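Local coordinates for regulatory protein YycH-like domain-containing protein (Eubacterium rectale, PDB 5COZ) that is of unknown function but has a YycH-like regulatory domain and is made with a signal sequence, consistent with a role outside the cytoplasm, at residues Thr235-Ala247 against Ile253-Val265. Sequence-based numbering, arbitrary orientation. Where two conformers were deposited one is given.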
loop_
_atom_site.group_PDB
_atom_site.type_symbol
_atom_site.label_atom_id
_atom_site.label_comp_id
_atom_site.label_asym_id
_atom_site.label_seq_id
_atom_site.Cartn_x
_atom_site.Cartn_y
_atom_site.Cartn_z
ATOM N N THR A 235 -15.552 -5.783 -1.480
ATOM C CA THR A 235 -15.336 -4.927 -2.671
ATOM C C THR A 235 -15.988 -5.444 -3.938
ATOM O O THR A 235 -16.132 -4.680 -4.896
ATOM C CB THR A 235 -13.838 -4.779 -2.949
ATOM O OG1 THR A 235 -13.351 -6.071 -3.363
ATOM C CG2 THR A 235 -13.041 -4.297 -1.716
ATOM N N GLY A 236 -16.298 -6.735 -3.965
ATOM C CA GLY A 236 -16.912 -7.318 -5.147
ATOM C C GLY A 236 -15.912 -7.841 -6.165
ATOM O O GLY A 236 -16.323 -8.337 -7.204
ATOM N N TYR A 237 -14.595 -7.694 -5.917
ATOM C CA TYR A 237 -13.602 -8.181 -6.873
ATOM C C TYR A 237 -12.320 -8.507 -6.117
ATOM O O TYR A 237 -12.277 -8.317 -4.881
ATOM C CB TYR A 237 -13.356 -7.129 -7.980
ATOM C CG TYR A 237 -12.558 -5.910 -7.542
ATOM C CD1 TYR A 237 -13.124 -4.937 -6.723
ATOM C CD2 TYR A 237 -11.246 -5.721 -7.973
ATOM C CE1 TYR A 237 -12.390 -3.830 -6.299
ATOM C CE2 TYR A 237 -10.508 -4.599 -7.576
ATOM C CZ TYR A 237 -11.086 -3.663 -6.738
ATOM O OH TYR A 237 -10.364 -2.576 -6.306
ATOM N N ALA A 238 -11.315 -9.088 -6.806
ATOM C CA ALA A 238 -10.052 -9.415 -6.160
ATOM C C ALA A 238 -9.223 -8.143 -6.010
ATOM O O ALA A 238 -8.291 -7.890 -6.790
ATOM C CB ALA A 238 -9.308 -10.480 -6.964
ATOM N N ASN A 239 -9.596 -7.300 -5.020
ATOM C CA ASN A 239 -8.881 -6.042 -4.795
ATOM C C ASN A 239 -7.508 -6.346 -4.206
ATOM O O ASN A 239 -7.232 -7.467 -3.747
ATOM C CB ASN A 239 -9.681 -5.118 -3.865
ATOM C CG ASN A 239 -9.904 -5.729 -2.503
ATOM O OD1 ASN A 239 -10.650 -6.720 -2.363
ATOM N ND2 ASN A 239 -9.196 -5.235 -1.498
ATOM N N GLN A 240 -6.624 -5.375 -4.296
ATOM C CA GLN A 240 -5.301 -5.541 -3.717
ATOM C C GLN A 240 -4.851 -4.244 -3.120
ATOM O O GLN A 240 -5.428 -3.185 -3.396
ATOM C CB GLN A 240 -4.287 -6.040 -4.745
ATOM C CG GLN A 240 -4.009 -5.047 -5.816
ATOM C CD GLN A 240 -3.358 -5.729 -6.991
ATOM O OE1 GLN A 240 -4.034 -6.337 -7.833
ATOM N NE2 GLN A 240 -2.036 -5.605 -7.087
ATOM N N GLU A 241 -3.778 -4.331 -2.320
ATOM C CA GLU A 241 -3.258 -3.154 -1.652
ATOM C C GLU A 241 -2.721 -2.149 -2.651
ATOM O O GLU A 241 -1.916 -2.481 -3.543
ATOM C CB GLU A 241 -2.160 -3.539 -0.674
ATOM C CG GLU A 241 -2.659 -4.443 0.452
ATOM C CD GLU A 241 -1.533 -5.192 1.148
ATOM O OE1 GLU A 241 -0.863 -4.590 2.011
ATOM O OE2 GLU A 241 -1.244 -6.333 0.732
ATOM N N ASN A 242 -3.206 -0.917 -2.532
ATOM C CA ASN A 242 -2.787 0.150 -3.423
ATOM C C ASN A 242 -1.418 0.699 -3.030
ATOM O O ASN A 242 -1.343 1.651 -2.238
ATOM C CB ASN A 242 -3.809 1.275 -3.403
ATOM C CG ASN A 242 -3.397 2.445 -4.224
ATOM O OD1 ASN A 242 -3.016 2.295 -5.387
ATOM N ND2 ASN A 242 -3.486 3.634 -3.642
ATOM N N HIS A 243 -0.357 0.129 -3.577
ATOM C CA HIS A 243 0.967 0.702 -3.389
ATOM C C HIS A 243 1.745 0.559 -4.676
ATOM O O HIS A 243 1.773 -0.506 -5.299
ATOM C CB HIS A 243 1.779 0.132 -2.166
ATOM C CG HIS A 243 1.719 -1.356 -1.984
ATOM N ND1 HIS A 243 1.327 -1.914 -0.774
ATOM C CD2 HIS A 243 2.045 -2.361 -2.829
ATOM C CE1 HIS A 243 1.421 -3.222 -0.925
ATOM N NE2 HIS A 243 1.862 -3.546 -2.132
ATOM N N LEU A 244 2.334 1.678 -5.070
ATOM C CA LEU A 244 3.291 1.754 -6.182
ATOM C C LEU A 244 4.659 1.514 -5.506
ATOM O O LEU A 244 5.074 2.300 -4.620
ATOM C CB LEU A 244 3.199 3.148 -6.842
ATOM C CG LEU A 244 4.328 3.515 -7.829
ATOM C CD1 LEU A 244 4.335 2.619 -9.054
ATOM C CD2 LEU A 244 4.210 5.032 -8.274
ATOM N N VAL A 245 5.316 0.371 -5.842
ATOM C CA VAL A 245 6.562 -0.019 -5.192
ATOM C C VAL A 245 7.742 0.391 -6.065
ATOM O O VAL A 245 7.795 -0.001 -7.226
ATOM C CB VAL A 245 6.579 -1.526 -4.887
ATOM C CG1 VAL A 245 7.846 -1.885 -4.092
ATOM C CG2 VAL A 245 5.335 -1.945 -4.093
ATOM N N ILE A 246 8.631 1.233 -5.534
ATOM C CA ILE A 246 9.817 1.666 -6.275
ATOM C C ILE A 246 11.014 1.379 -5.418
ATOM O O ILE A 246 11.158 1.954 -4.333
ATOM C CB ILE A 246 9.740 3.165 -6.638
ATOM C CG1 ILE A 246 8.351 3.532 -7.268
ATOM C CG2 ILE A 246 10.930 3.528 -7.572
ATOM C CD1 ILE A 246 8.243 5.031 -7.839
ATOM N N ALA A 247 11.868 0.474 -5.883
ATOM C CA ALA A 247 13.082 0.142 -5.126
ATOM C C ALA A 247 14.304 0.600 -5.868
ATOM O O ALA A 247 14.285 0.643 -7.108
ATOM C CB ALA A 247 13.166 -1.349 -4.881
ATOM N N ILE A 253 17.251 2.475 -9.954
ATOM C CA ILE A 253 15.984 1.782 -9.762
ATOM C C ILE A 253 16.179 0.303 -10.100
ATOM O O ILE A 253 16.743 -0.010 -11.148
ATOM C CB ILE A 253 14.853 2.427 -10.620
ATOM C CG1 ILE A 253 14.728 3.963 -10.372
ATOM C CG2 ILE A 253 13.497 1.696 -10.471
ATOM C CD1 ILE A 253 14.294 4.393 -8.999
ATOM N N SER A 254 15.721 -0.589 -9.231
ATOM C CA SER A 254 15.886 -2.020 -9.444
ATOM C C SER A 254 14.564 -2.787 -9.476
ATOM O O SER A 254 14.561 -3.961 -9.823
ATOM C CB SER A 254 16.754 -2.574 -8.312
ATOM O OG SER A 254 16.068 -2.359 -7.082
ATOM N N PHE A 255 13.449 -2.151 -9.091
ATOM C CA PHE A 255 12.155 -2.817 -9.007
ATOM C C PHE A 255 11.074 -1.769 -9.035
ATOM O O PHE A 255 11.161 -0.786 -8.298
ATOM C CB PHE A 255 12.103 -3.632 -7.690
ATOM C CG PHE A 255 10.872 -4.474 -7.484
ATOM C CD1 PHE A 255 9.723 -3.926 -6.926
ATOM C CD2 PHE A 255 10.885 -5.830 -7.776
ATOM C CE1 PHE A 255 8.590 -4.717 -6.702
ATOM C CE2 PHE A 255 9.756 -6.623 -7.533
ATOM C CZ PHE A 255 8.631 -6.063 -6.977
ATOM N N LEU A 256 10.070 -1.941 -9.916
ATOM C CA LEU A 256 9.014 -0.972 -10.062
ATOM C C LEU A 256 7.745 -1.749 -10.311
ATOM O O LEU A 256 7.628 -2.410 -11.347
ATOM C CB LEU A 256 9.368 -0.022 -11.233
ATOM C CG LEU A 256 8.619 1.284 -11.374
ATOM C CD1 LEU A 256 8.640 2.047 -10.147
ATOM C CD2 LEU A 256 9.293 2.157 -12.419
ATOM N N ASP A 257 6.841 -1.746 -9.327
ATOM C CA ASP A 257 5.603 -2.512 -9.430
ATOM C C ASP A 257 4.420 -1.558 -9.354
ATOM O O ASP A 257 4.232 -0.849 -8.350
ATOM C CB ASP A 257 5.538 -3.567 -8.308
ATOM C CG ASP A 257 4.601 -4.740 -8.563
ATOM O OD1 ASP A 257 4.065 -4.844 -9.689
ATOM O OD2 ASP A 257 4.495 -5.615 -7.679
ATOM N N ILE A 258 3.642 -1.520 -10.442
ATOM C CA ILE A 258 2.499 -0.630 -10.549
ATOM C C ILE A 258 1.246 -1.413 -10.255
ATOM O O ILE A 258 1.000 -2.427 -10.897
ATOM C CB ILE A 258 2.416 0.008 -11.951
ATOM C CG1 ILE A 258 3.763 0.695 -12.361
ATOM C CG2 ILE A 258 1.229 1.020 -12.044
ATOM C CD1 ILE A 258 3.704 1.300 -13.783
ATOM N N PRO A 259 0.469 -0.959 -9.262
ATOM C CA PRO A 259 -0.784 -1.638 -8.927
ATOM C C PRO A 259 -1.903 -1.246 -9.887
ATOM O O PRO A 259 -1.714 -0.331 -10.715
ATOM C CB PRO A 259 -1.069 -1.090 -7.520
ATOM C CG PRO A 259 -0.611 0.346 -7.591
ATOM C CD PRO A 259 0.645 0.284 -8.472
ATOM N N PRO A 260 -3.107 -1.811 -9.744
ATOM C CA PRO A 260 -4.230 -1.347 -10.581
ATOM C C PRO A 260 -4.494 0.126 -10.400
ATOM O O PRO A 260 -4.458 0.659 -9.273
ATOM C CB PRO A 260 -5.421 -2.170 -10.067
ATOM C CG PRO A 260 -4.772 -3.415 -9.471
ATOM C CD PRO A 260 -3.536 -2.877 -8.814
ATOM N N LEU A 261 -4.767 0.814 -11.539
ATOM C CA LEU A 261 -5.034 2.242 -11.546
ATOM C C LEU A 261 -6.394 2.481 -12.122
ATOM O O LEU A 261 -6.966 1.599 -12.773
ATOM C CB LEU A 261 -3.977 3.064 -12.296
ATOM C CG LEU A 261 -2.537 2.969 -11.767
ATOM C CD1 LEU A 261 -1.591 3.778 -12.672
ATOM C CD2 LEU A 261 -2.443 3.455 -10.293
ATOM N N TYR A 262 -6.953 3.661 -11.807
ATOM C CA TYR A 262 -8.333 3.993 -12.124
ATOM C C TYR A 262 -8.446 5.392 -12.650
ATOM O O TYR A 262 -7.652 6.264 -12.281
ATOM C CB TYR A 262 -9.204 3.839 -10.861
ATOM C CG TYR A 262 -9.104 2.448 -10.275
ATOM C CD1 TYR A 262 -9.892 1.408 -10.761
ATOM C CD2 TYR A 262 -8.153 2.143 -9.296
ATOM C CE1 TYR A 262 -9.746 0.103 -10.286
ATOM C CE2 TYR A 262 -7.964 0.833 -8.857
ATOM C CZ TYR A 262 -8.787 -0.178 -9.329
ATOM O OH TYR A 262 -8.679 -1.481 -8.875
ATOM N N ASP A 263 -9.421 5.613 -13.541
ATOM C CA ASP A 263 -9.680 6.924 -14.140
ATOM C C ASP A 263 -11.038 7.428 -13.642
ATOM O O ASP A 263 -12.052 6.768 -13.832
ATOM C CB ASP A 263 -9.658 6.843 -15.685
ATOM C CG ASP A 263 -9.668 8.195 -16.381
ATOM O OD1 ASP A 263 -9.002 9.093 -15.902
ATOM O OD2 ASP A 263 -10.392 8.345 -17.391
ATOM N N TRP A 264 -11.048 8.604 -13.012
ATOM C CA TRP A 264 -12.295 9.198 -12.501
ATOM C C TRP A 264 -13.258 9.520 -13.651
ATOM O O TRP A 264 -12.904 10.274 -14.579
ATOM C CB TRP A 264 -11.967 10.469 -11.735
ATOM C CG TRP A 264 -13.146 11.077 -11.026
ATOM C CD1 TRP A 264 -14.036 11.983 -11.539
ATOM C CD2 TRP A 264 -13.507 10.887 -9.658
ATOM N NE1 TRP A 264 -14.949 12.350 -10.574
ATOM C CE2 TRP A 264 -14.640 11.701 -9.404
ATOM C CE3 TRP A 264 -12.975 10.124 -8.606
ATOM C CZ2 TRP A 264 -15.244 11.762 -8.139
ATOM C CZ3 TRP A 264 -13.571 10.198 -7.346
ATOM C CH2 TRP A 264 -14.683 11.015 -7.126
ATOM N N VAL A 265 -14.507 9.042 -13.552
ATOM C CA VAL A 265 -15.473 9.317 -14.607
ATOM C C VAL A 265 -16.447 10.421 -14.169
ATOM O O VAL A 265 -16.725 11.358 -14.942
ATOM C CB VAL A 265 -16.238 8.013 -14.974
ATOM C CG1 VAL A 265 -17.428 8.272 -15.927
ATOM C CG2 VAL A 265 -15.261 7.008 -15.592
HETATM O O HOH W 1 -4.107 0.153 -6.680
#
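Y237 and Y262 meet from opposite directions, their hydroxyl oxygens OH and OH 3.3 Å apart, and both rings also pack edge-to-face with Y315. The Y237 ring turns back over N239, whose CB lies against one face. P260 points its CD and CG at the flat face of the Q240 amide, P260 CD sitting 3.4 Å from Q240 CD. With CG of N242 anti to its backbone N (chi1 176°), OD1 takes a proton from a water that also donates to P260 O, while ND2 donates to P218 O and Y225 O. At H243 the carbonyl O rests on P259 CG at 3.4 Å, where the proline ends the regular pairing.

From L244 on, the chain is the first strand of an antiparallel hairpin. L244 CD1 lies beside I258 CG1, the two side chains pointing the same way. V245 and D257 form a hydrogen-bonded pair, V245 N to D257 O 3.0 Å and D257 N to V245 O 2.9 Å; on the same face V245 CG1 touches F255 CE1. On the other face I246 CG1 presses unusually close to L256 CD1, at 3.3 Å. A247 N reaches F255 O in a nearly straight bond (174°), and A247 O accepts from S254 N, which lies above the carbonyl plane; S254 and F255 opposite A247 make a classic beta bulge.

The hairpin lies between strands 211-220 and 125-128 in an antiparallel sheet, with helix 73-87 covering L256 and I258.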